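Local atomic coordinates of catechol O-methyltransferase (Niastella koreensis, PDB entry 7CVW), a protein that transfers a methyl group from S-adenosyl-L-methionine to catechol-like compounds in a metal-dependent reaction, giving meta and para products of protocatechuic acid equally. Residues Q50-L55 and L161-N166; I61-T66 and I73-A78; V97-I102 and G106-V111. All blocks are in the same frame, centred on the assembly; numbering follows the deposited sequence.

Contact 1: Q50-L55 and L161-N166; sequences QLLAQL and LIVADN. With MG (magnesium ion), chain C.
L52 of the helix meets L161 of the strand through methyl and methylene groups: CD2 of L161 comes 3.7 Å from CB of L52. The same methyl lies 4.1 Å from L52 CD2 and at a similar distance from L52 CD1, packing across CB and both methyls. The two side chains cross at about a right angle. CB of L161 already points to the helix, and its CG, trans to the backbone N (chi1 173°), carries CD2 onward to L52. A looser touch follows two residues on, where V163 CG2 approaches L52 CD1 at 4.2 Å. No hydrogen bond joins the segments, and the packing is purely apolar.

Further along the segment, at the C-terminal end of the strand region, D165 and N166 form part of the metal site. D165 OD2 and N166 OD1 each bind the magnesium ion at 2.4 Å, and D139 and two waters complete the ligands found around it. The two oxygens stand 3.2 Å apart, D165 OD2 to N166 OD1, held close by the cation they share. In the second shell, K142 and D213 bond to the amide of N166, to OD1 and ND2 respectively, which fixes its rotation.

Strand 160-165 runs between parallel strand 133-138 and antiparallel strand 213-220, while helix 43-55 packs over the sheet and brings L52 against L55 of the second subunit.

Contact 2: I61-T66 and I73-A78; sequences ILELGT and IWMARA. With SAH (S-adenosyl-L-homocysteine), chain E.
The carboxylate of E63 meets the end of M75 across the contact: OE2 lies 3.3 Å from the methyl CE, while the carboxylate carbon CD is 3.9 Å from it. The second flat group, the guanidinium of R77, has CG2 of I73 over the centre of one face, 3.5 Å above the plane, and its NH2 forms a salt bridge with D21. M75 bends at chi3 (-71°), and its chain crosses that of E63 obliquely. The methyl packs against a carboxylate whose polar needs are met elsewhere, since S71 bonds to OE2, and T72 and T87 both bond to OE1. These three hydroxyls would be expected to stabilise a buried negative charge. Two residues earlier on the strand, CD1 of I61 touches M75 CB at 4.3 Å.

Beyond E63 the strand ends in the S-adenosylmethionine pocket. The amino N of S-adenosyl-L-homocysteine donates to G65 O at 3.0 Å, and E63 OE2 lies 3.9 Å from that N. G65 has a positive phi (97°), and its backbone passes close to the ligand's ribose. This turn corresponds to the glycine-containing loop after the first strand (motif I) that class I methyltransferases commonly use to bind S-adenosylmethionine.

Strand 60-64 lies between strands 84-89 and 133-138, and helix 70-76, the connection of a beta-alpha-beta unit, packs against helix 43-55 through W74 and M75, and against helix 22-34 through I73 and W74.

Contact 3: V97-I102 and G106-V111; sequences VAQKNI and GLTSQV
I102 enters the contact with CG2 anti to its backbone N and CG1 anti to its carbonyl carbon (chi1 -75°), a setting that directs CG2 at the backbone of the following turn. There the methyl lies 3.7 Å from the carbonyl carbon C of L107 and 4.0 Å from L107 CB. V111 has CG1 anti to its backbone N (chi1 174°), which lays that methyl 4.2 Å from I102 CD1, while its CB faces I102 CG2. The isoleucine and valine side chains cross at about a right angle. Through these groups I102 touches L107, the backbone N of T108 and V111.

The backbone holds the same turn together. L107 N donates to I102 O at 3.0 Å in a nearly straight bond (167° at the hydrogen). It belongs to a Schellman motif at the C-terminal end of helix 92-104: G106 leaves the helix with positive phi, and two bonds return into the last turn. In this Rossmann-like methyltransferase fold the motif ends the helix, and the turn 107-110 then leads into strand 111-115, an outermost strand of the sheet within the chain.

On the exposed side, Q99 NE2 comes within 4.3 Å of T108 CG2, a loose touch. Both side chains bond to D103, the next residue of the helix after I102, Q99 through NE2 and T108 through OG1, and this shared carboxylate keeps them together. A water links Q99 to V111, accepting from Q99 NE2 at 3.0 Å and donating to V111 O. On the buried side, I102 also rests on I73, and L107 and V111 on A76, all residues of helix 70-76.

From the N terminus, after two earlier helices, the chain enters helix 43-55, whose partner in contact 1 arrives only after 105 intervening residues, on strand 160-165. Both other contacts fall within that long excursion. Contact 2 closes first, a short loop from strand 60-64 into helix 70-76, and contact 3 follows in series, between helix 92-104 and the turn before strand 111-115. None of the loops cross. Neighbours touch directly: Q50 NE2 probably bonds to W74 O between contacts 1 and 2, and T66 CG2 packs on A98 CB between contacts 2 and 3. Contacts 1 and 3, with centres about 20 Å apart, do not meet, so helix 70-76 links them.

Contact 1: Q50-L55 and L161-N166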
loop_
_atom_site.group_PDB
_atom_site.type_symbol
_atom_site.label_atom_id
_atom_site.label_comp_id
_atom_site.label_asym_id
_atom_site.label_seq_id
_atom_site.Cartn_x
_atom_site.Cartn_y
_atom_site.Cartn_z
ATOM N N GLN A 50 -3.370 -0.658 -9.226
ATOM C CA GLN A 50 -3.896 0.460 -10.042
ATOM C C GLN A 50 -3.750 1.755 -9.246
ATOM O O GLN A 50 -3.327 2.768 -9.816
ATOM C CB GLN A 50 -5.341 0.187 -10.435
ATOM C CG GLN A 50 -5.898 1.240 -11.379
ATOM C CD GLN A 50 -7.318 0.879 -11.727
ATOM O OE1 GLN A 50 -8.236 1.145 -10.946
ATOM N NE2 GLN A 50 -7.514 0.250 -12.883
ATOM N N LEU A 51 -4.103 1.734 -7.970
ATOM C CA LEU A 51 -4.002 2.943 -7.120
ATOM C C LEU A 51 -2.548 3.371 -6.988
ATOM O O LEU A 51 -2.276 4.570 -6.973
ATOM C CB LEU A 51 -4.635 2.644 -5.763
ATOM C CG LEU A 51 -6.152 2.485 -5.791
ATOM C CD1 LEU A 51 -6.664 1.982 -4.458
ATOM C CD2 LEU A 51 -6.849 3.794 -6.127
ATOM N N LEU A 52 -1.637 2.440 -6.815
ATOM C CA LEU A 52 -0.198 2.774 -6.706
ATOM C C LEU A 52 0.248 3.437 -8.015
ATOM O O LEU A 52 0.990 4.410 -7.960
ATOM C CB LEU A 52 0.616 1.513 -6.409
ATOM C CG LEU A 52 0.475 0.945 -5.004
ATOM C CD1 LEU A 52 1.198 -0.382 -4.884
ATOM C CD2 LEU A 52 0.974 1.890 -3.932
ATOM N N ALA A 53 -0.187 2.925 -9.167
ATOM C CA ALA A 53 0.190 3.519 -10.468
ATOM C C ALA A 53 -0.342 4.962 -10.542
ATOM O O ALA A 53 0.375 5.841 -10.996
ATOM C CB ALA A 53 -0.327 2.658 -11.590
ATOM N N GLN A 54 -1.556 5.202 -10.065
ATOM C CA GLN A 54 -2.124 6.577 -10.028
ATOM C C GLN A 54 -1.290 7.458 -9.089
ATOM O O GLN A 54 -1.014 8.638 -9.443
ATOM C CB GLN A 54 -3.594 6.541 -9.596
ATOM C CG GLN A 54 -4.527 5.842 -10.560
ATOM C CD GLN A 54 -5.938 5.849 -10.021
ATOM O OE1 GLN A 54 -6.533 6.905 -9.811
ATOM N NE2 GLN A 54 -6.479 4.673 -9.760
ATOM N N LEU A 55 -0.887 6.956 -7.923
ATOM C CA LEU A 55 -0.080 7.771 -6.979
ATOM C C LEU A 55 1.261 8.128 -7.621
ATOM O O LEU A 55 1.768 9.243 -7.346
ATOM C CB LEU A 55 0.192 7.011 -5.677
ATOM C CG LEU A 55 -0.842 7.097 -4.563
ATOM C CD1 LEU A 55 -0.280 6.396 -3.326
ATOM C CD2 LEU A 55 -1.220 8.537 -4.228
ATOM N N LEU A 161 8.600 3.611 -8.158
ATOM C CA LEU A 161 8.056 2.602 -7.239
ATOM C C LEU A 161 8.323 1.244 -7.856
ATOM O O LEU A 161 7.874 1.015 -9.005
ATOM C CB LEU A 161 6.556 2.810 -7.063
ATOM C CG LEU A 161 5.847 1.733 -6.261
ATOM C CD1 LEU A 161 6.332 1.704 -4.827
ATOM C CD2 LEU A 161 4.336 1.946 -6.329
ATOM N N ILE A 162 8.976 0.364 -7.093
ATOM C CA ILE A 162 9.205 -1.043 -7.487
ATOM C C ILE A 162 8.410 -1.896 -6.515
ATOM O O ILE A 162 8.548 -1.729 -5.294
ATOM C CB ILE A 162 10.696 -1.421 -7.491
ATOM C CG1 ILE A 162 11.498 -0.470 -8.368
ATOM C CG2 ILE A 162 10.852 -2.864 -7.949
ATOM C CD1 ILE A 162 12.988 -0.531 -8.165
ATOM N N VAL A 163 7.553 -2.744 -7.064
ATOM C CA VAL A 163 6.693 -3.678 -6.299
ATOM C C VAL A 163 7.104 -5.089 -6.687
ATOM O O VAL A 163 7.249 -5.343 -7.901
ATOM C CB VAL A 163 5.208 -3.442 -6.619
ATOM C CG1 VAL A 163 4.324 -4.410 -5.851
ATOM C CG2 VAL A 163 4.815 -2.013 -6.349
ATOM N N ALA A 164 7.295 -5.968 -5.720
ATOM C CA ALA A 164 7.644 -7.377 -5.984
ATOM C C ALA A 164 6.614 -8.259 -5.294
ATOM O O ALA A 164 6.453 -8.123 -4.069
ATOM C CB ALA A 164 9.044 -7.706 -5.505
ATOM N N ASP A 165 5.930 -9.125 -6.035
ATOM C CA ASP A 165 4.872 -9.979 -5.448
ATOM C C ASP A 165 5.471 -11.274 -4.886
ATOM O O ASP A 165 6.526 -11.725 -5.367
ATOM C CB ASP A 165 3.785 -10.286 -6.483
ATOM C CG ASP A 165 2.490 -10.832 -5.924
ATOM O OD1 ASP A 165 2.203 -10.539 -4.751
ATOM O OD2 ASP A 165 1.755 -11.532 -6.683
ATOM N N ASN A 166 4.766 -11.885 -3.925
ATOM C CA ASN A 166 5.039 -13.285 -3.483
ATOM C C ASN A 166 6.364 -13.370 -2.718
ATOM O O ASN A 166 7.172 -14.284 -2.973
ATOM C CB ASN A 166 5.040 -14.269 -4.657
ATOM C CG ASN A 166 3.806 -14.147 -5.533
ATOM O OD1 ASN A 166 3.929 -13.825 -6.713
ATOM N ND2 ASN A 166 2.628 -14.379 -4.971
HETATM MG MG MG C . 2.270 -13.155 -8.345
HETATM O O HOH W 1 0.109 -12.909 -9.321
HETATM O O HOH W 2 3.230 -15.001 -9.730
#

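Contact 2: I61-T66 and I73-A78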
loop_
_atom_site.group_PDB
_atom_site.type_symbol
_atom_site.label_atom_id
_atom_site.label_comp_id
_atom_site.label_asym_id
_atom_site.label_seq_id
_atom_site.Cartn_x
_atom_site.Cartn_y
_atom_site.Cartn_z
ATOM N N ILE A 61 5.211 2.094 -17.466
ATOM C CA ILE A 61 5.178 0.992 -16.472
ATOM C C ILE A 61 5.880 -0.217 -17.075
ATOM O O ILE A 61 5.714 -0.468 -18.302
ATOM C CB ILE A 61 3.745 0.671 -16.019
ATOM C CG1 ILE A 61 3.105 1.861 -15.287
ATOM C CG2 ILE A 61 3.744 -0.571 -15.139
ATOM C CD1 ILE A 61 1.659 1.650 -15.010
ATOM N N LEU A 62 6.670 -0.913 -16.259
ATOM C CA LEU A 62 7.323 -2.188 -16.651
ATOM C C LEU A 62 6.774 -3.283 -15.768
ATOM O O LEU A 62 6.774 -3.112 -14.546
ATOM C CB LEU A 62 8.841 -2.086 -16.481
ATOM C CG LEU A 62 9.662 -3.351 -16.730
ATOM C CD1 LEU A 62 9.533 -3.863 -18.156
ATOM C CD2 LEU A 62 11.111 -3.060 -16.443
ATOM N N GLU A 63 6.388 -4.404 -16.367
ATOM C CA GLU A 63 5.934 -5.590 -15.607
ATOM C C GLU A 63 6.755 -6.806 -16.023
ATOM O O GLU A 63 7.010 -6.996 -17.227
ATOM C CB GLU A 63 4.460 -5.847 -15.874
ATOM C CG GLU A 63 3.955 -7.172 -15.341
ATOM C CD GLU A 63 2.461 -7.326 -15.564
ATOM O OE1 GLU A 63 2.058 -7.480 -16.756
ATOM O OE2 GLU A 63 1.694 -7.268 -14.568
ATOM N N LEU A 64 7.190 -7.590 -15.055
ATOM C CA LEU A 64 7.853 -8.893 -15.321
ATOM C C LEU A 64 6.854 -9.964 -14.926
ATOM O O LEU A 64 6.489 -10.014 -13.746
ATOM C CB LEU A 64 9.116 -9.034 -14.474
ATOM C CG LEU A 64 10.355 -8.289 -14.935
ATOM C CD1 LEU A 64 10.092 -6.852 -15.266
ATOM C CD2 LEU A 64 11.451 -8.386 -13.882
ATOM N N GLY A 65 6.449 -10.776 -15.886
ATOM C CA GLY A 65 5.523 -11.872 -15.627
ATOM C C GLY A 65 4.106 -11.459 -15.968
ATOM O O GLY A 65 3.411 -10.877 -15.119
ATOM N N THR A 66 3.651 -11.771 -17.170
ATOM C CA THR A 66 2.329 -11.327 -17.666
ATOM C C THR A 66 1.222 -12.327 -17.311
ATOM O O THR A 66 0.106 -11.884 -16.940
ATOM C CB THR A 66 2.409 -11.148 -19.183
ATOM O OG1 THR A 66 3.633 -10.505 -19.537
ATOM C CG2 THR A 66 1.219 -10.387 -19.722
ATOM N N ILE A 73 -3.832 -5.480 -17.050
ATOM C CA ILE A 73 -5.047 -4.666 -17.340
ATOM C C ILE A 73 -5.293 -3.667 -16.204
ATOM O O ILE A 73 -5.588 -2.503 -16.483
ATOM C CB ILE A 73 -6.257 -5.584 -17.572
ATOM C CG1 ILE A 73 -6.075 -6.347 -18.887
ATOM C CG2 ILE A 73 -7.560 -4.804 -17.540
ATOM C CD1 ILE A 73 -6.963 -7.559 -19.052
ATOM N N TRP A 74 -5.267 -4.115 -14.950
ATOM C CA TRP A 74 -5.449 -3.220 -13.776
ATOM C C TRP A 74 -4.459 -2.053 -13.860
ATOM O O TRP A 74 -4.871 -0.876 -13.756
ATOM C CB TRP A 74 -5.260 -4.011 -12.490
ATOM C CG TRP A 74 -6.470 -4.748 -12.006
ATOM C CD1 TRP A 74 -6.658 -6.101 -11.965
ATOM C CD2 TRP A 74 -7.641 -4.159 -11.426
ATOM N NE1 TRP A 74 -7.860 -6.387 -11.393
ATOM C CE2 TRP A 74 -8.489 -5.213 -11.053
ATOM C CE3 TRP A 74 -8.037 -2.842 -11.176
ATOM C CZ2 TRP A 74 -9.735 -4.988 -10.455
ATOM C CZ3 TRP A 74 -9.274 -2.621 -10.609
ATOM C CH2 TRP A 74 -10.087 -3.681 -10.215
ATOM N N MET A 75 -3.174 -2.311 -14.052
ATOM C CA MET A 75 -2.180 -1.203 -14.063
ATOM C C MET A 75 -2.313 -0.349 -15.326
ATOM O O MET A 75 -2.217 0.868 -15.207
ATOM C CB MET A 75 -0.748 -1.724 -13.937
ATOM C CG MET A 75 -0.514 -2.341 -12.579
ATOM S SD MET A 75 1.218 -2.840 -12.347
ATOM C CE MET A 75 1.310 -4.238 -13.456
ATOM N N ALA A 76 -2.515 -0.936 -16.511
ATOM C CA ALA A 76 -2.542 -0.149 -17.771
ATOM C C ALA A 76 -3.731 0.816 -17.760
ATOM O O ALA A 76 -3.637 1.915 -18.355
ATOM C CB ALA A 76 -2.621 -1.081 -18.949
ATOM N N ARG A 77 -4.800 0.469 -17.047
ATOM C CA ARG A 77 -5.972 1.372 -16.940
ATOM C C ARG A 77 -5.652 2.637 -16.133
ATOM O O ARG A 77 -6.459 3.576 -16.230
ATOM C CB ARG A 77 -7.156 0.603 -16.365
ATOM C CG ARG A 77 -7.811 -0.255 -17.433
ATOM C CD ARG A 77 -8.861 -1.178 -16.893
ATOM N NE ARG A 77 -9.584 -1.805 -17.975
ATOM C CZ ARG A 77 -10.497 -2.766 -17.828
ATOM N NH1 ARG A 77 -10.819 -3.218 -16.632
ATOM N NH2 ARG A 77 -11.117 -3.233 -18.902
ATOM N N ALA A 78 -4.524 2.726 -15.420
ATOM C CA ALA A 78 -4.122 3.959 -14.715
ATOM C C ALA A 78 -3.401 4.913 -15.675
ATOM O O ALA A 78 -3.176 6.053 -15.274
ATOM C CB ALA A 78 -3.227 3.635 -13.555
HETATM N N SAH E . 1.480 -10.750 -12.891
HETATM C CA SAH E . 0.557 -11.816 -13.326
HETATM C CB SAH E . 1.038 -13.188 -12.830
HETATM C CG SAH E . 2.397 -13.578 -13.309
HETATM S SD SAH E . 2.548 -15.377 -12.958
HETATM C C SAH E . -0.817 -11.472 -12.748
HETATM O O SAH E . -1.749 -11.518 -13.466
HETATM O OXT SAH E . -0.834 -11.200 -11.596
HETATM C "C5'" SAH E . 4.299 -15.637 -13.386
HETATM C "C4'" SAH E . 4.532 -15.515 -14.866
HETATM O "O4'" SAH E . 5.949 -15.408 -15.047
HETATM C "C3'" SAH E . 4.094 -16.715 -15.734
HETATM O "O3'" SAH E . 3.270 -16.329 -16.818
HETATM C "C2'" SAH E . 5.413 -17.310 -16.235
HETATM O "O2'" SAH E . 5.325 -17.911 -17.498
HETATM C "C1'" SAH E . 6.284 -16.068 -16.232
HETATM N N9 SAH E . 7.706 -16.323 -16.241
HETATM C C8 SAH E . 8.370 -17.406 -15.743
HETATM N N7 SAH E . 9.657 -17.353 -15.943
HETATM C C5 SAH E . 9.859 -16.165 -16.615
HETATM C C6 SAH E . 11.014 -15.524 -17.105
HETATM N N6 SAH E . 12.225 -16.033 -17.014
HETATM N N1 SAH E . 10.853 -14.356 -17.731
HETATM C C2 SAH E . 9.624 -13.854 -17.833
HETATM N N3 SAH E . 8.475 -14.369 -17.432
HETATM C C4 SAH E . 8.658 -15.522 -16.799
#

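Contact 3: V97-I102 and G106-V111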
loop_
_atom_site.group_PDB
_atom_site.type_symbol
_atom_site.label_atom_id
_atom_site.label_comp_id
_atom_site.label_asym_id
_atom_site.label_seq_id
_atom_site.Cartn_x
_atom_site.Cartn_y
_atom_site.Cartn_z
ATOM N N VAL A 97 -2.095 -15.635 -25.095
ATOM C CA VAL A 97 -3.349 -15.514 -24.312
ATOM C C VAL A 97 -3.463 -14.103 -23.760
ATOM O O VAL A 97 -4.550 -13.491 -23.924
ATOM C CB VAL A 97 -3.422 -16.571 -23.206
ATOM C CG1 VAL A 97 -4.586 -16.304 -22.260
ATOM C CG2 VAL A 97 -3.520 -17.938 -23.840
ATOM N N ALA A 98 -2.384 -13.577 -23.163
ATOM C CA ALA A 98 -2.390 -12.203 -22.649
ATOM C C ALA A 98 -2.702 -11.237 -23.804
ATOM O O ALA A 98 -3.425 -10.240 -23.589
ATOM C CB ALA A 98 -1.081 -11.896 -21.987
ATOM N N GLN A 99 -2.143 -11.460 -24.997
ATOM C CA GLN A 99 -2.341 -10.489 -26.100
ATOM C C GLN A 99 -3.834 -10.422 -26.451
ATOM O O GLN A 99 -4.355 -9.309 -26.611
ATOM C CB GLN A 99 -1.533 -10.866 -27.329
ATOM C CG GLN A 99 -1.691 -9.841 -28.440
ATOM C CD GLN A 99 -0.966 -8.557 -28.120
ATOM O OE1 GLN A 99 0.246 -8.569 -27.916
ATOM N NE2 GLN A 99 -1.703 -7.458 -28.004
ATOM N N LYS A 100 -4.507 -11.567 -26.512
ATOM C CA LYS A 100 -5.962 -11.618 -26.806
ATOM C C LYS A 100 -6.713 -10.855 -25.711
ATOM O O LYS A 100 -7.672 -10.120 -26.016
ATOM C CB LYS A 100 -6.454 -13.061 -26.887
ATOM C CG LYS A 100 -7.910 -13.216 -27.307
ATOM C CD LYS A 100 -8.296 -14.660 -27.572
ATOM C CE LYS A 100 -9.707 -14.978 -27.127
ATOM N NZ LYS A 100 -10.351 -15.976 -28.014
ATOM N N ASN A 101 -6.310 -11.028 -24.453
ATOM C CA ASN A 101 -7.014 -10.422 -23.300
ATOM C C ASN A 101 -6.808 -8.900 -23.296
ATOM O O ASN A 101 -7.753 -8.139 -22.972
ATOM C CB ASN A 101 -6.556 -11.083 -22.004
ATOM C CG ASN A 101 -6.940 -12.543 -21.898
ATOM O OD1 ASN A 101 -7.889 -13.003 -22.542
ATOM N ND2 ASN A 101 -6.259 -13.266 -21.024
ATOM N N ILE A 102 -5.602 -8.455 -23.636
ATOM C CA ILE A 102 -5.253 -7.007 -23.761
ATOM C C ILE A 102 -6.061 -6.394 -24.922
ATOM O O ILE A 102 -6.574 -5.278 -24.798
ATOM C CB ILE A 102 -3.731 -6.888 -23.980
ATOM C CG1 ILE A 102 -2.942 -7.129 -22.686
ATOM C CG2 ILE A 102 -3.356 -5.583 -24.689
ATOM C CD1 ILE A 102 -3.301 -6.269 -21.525
ATOM N N GLY A 106 -9.164 -3.412 -25.041
ATOM C CA GLY A 106 -8.907 -2.189 -25.822
ATOM C C GLY A 106 -7.569 -1.561 -25.513
ATOM O O GLY A 106 -7.431 -0.347 -25.702
ATOM N N LEU A 107 -6.596 -2.330 -25.016
ATOM C CA LEU A 107 -5.309 -1.761 -24.522
ATOM C C LEU A 107 -4.168 -2.061 -25.496
ATOM O O LEU A 107 -3.003 -1.843 -25.140
ATOM C CB LEU A 107 -5.022 -2.326 -23.133
ATOM C CG LEU A 107 -5.924 -1.798 -22.025
ATOM C CD1 LEU A 107 -5.725 -2.623 -20.757
ATOM C CD2 LEU A 107 -5.638 -0.327 -21.783
ATOM N N THR A 108 -4.469 -2.537 -26.701
ATOM C CA THR A 108 -3.457 -2.957 -27.697
ATOM C C THR A 108 -2.435 -1.838 -27.919
ATOM O O THR A 108 -1.242 -2.146 -28.033
ATOM C CB THR A 108 -4.120 -3.354 -29.017
ATOM O OG1 THR A 108 -5.176 -4.280 -28.734
ATOM C CG2 THR A 108 -3.131 -3.958 -29.987
ATOM N N SER A 109 -2.890 -0.588 -28.046
ATOM C CA SER A 109 -2.039 0.573 -28.405
ATOM C C SER A 109 -1.068 0.915 -27.271
ATOM O O SER A 109 -0.029 1.555 -27.554
ATOM C CB SER A 109 -2.883 1.782 -28.762
ATOM O OG SER A 109 -3.653 1.490 -29.911
ATOM N N GLN A 110 -1.408 0.570 -26.026
ATOM C CA GLN A 110 -0.670 1.061 -24.833
ATOM C C GLN A 110 0.167 -0.043 -24.176
ATOM O O GLN A 110 0.997 0.289 -23.319
ATOM C CB GLN A 110 -1.646 1.640 -23.822
ATOM C CG GLN A 110 -2.270 2.951 -24.296
ATOM C CD GLN A 110 -3.495 3.228 -23.470
ATOM O OE1 GLN A 110 -4.542 2.606 -23.661
ATOM N NE2 GLN A 110 -3.362 4.155 -22.532
ATOM N N VAL A 111 -0.058 -1.297 -24.511
ATOM C CA VAL A 111 0.640 -2.409 -23.819
ATOM C C VAL A 111 1.484 -3.117 -24.858
ATOM O O VAL A 111 0.927 -3.533 -25.864
ATOM C CB VAL A 111 -0.346 -3.353 -23.118
ATOM C CG1 VAL A 111 0.368 -4.573 -22.541
ATOM C CG2 VAL A 111 -1.130 -2.597 -22.046
HETATM O O HOH W 3 -0.282 -4.792 -27.948
#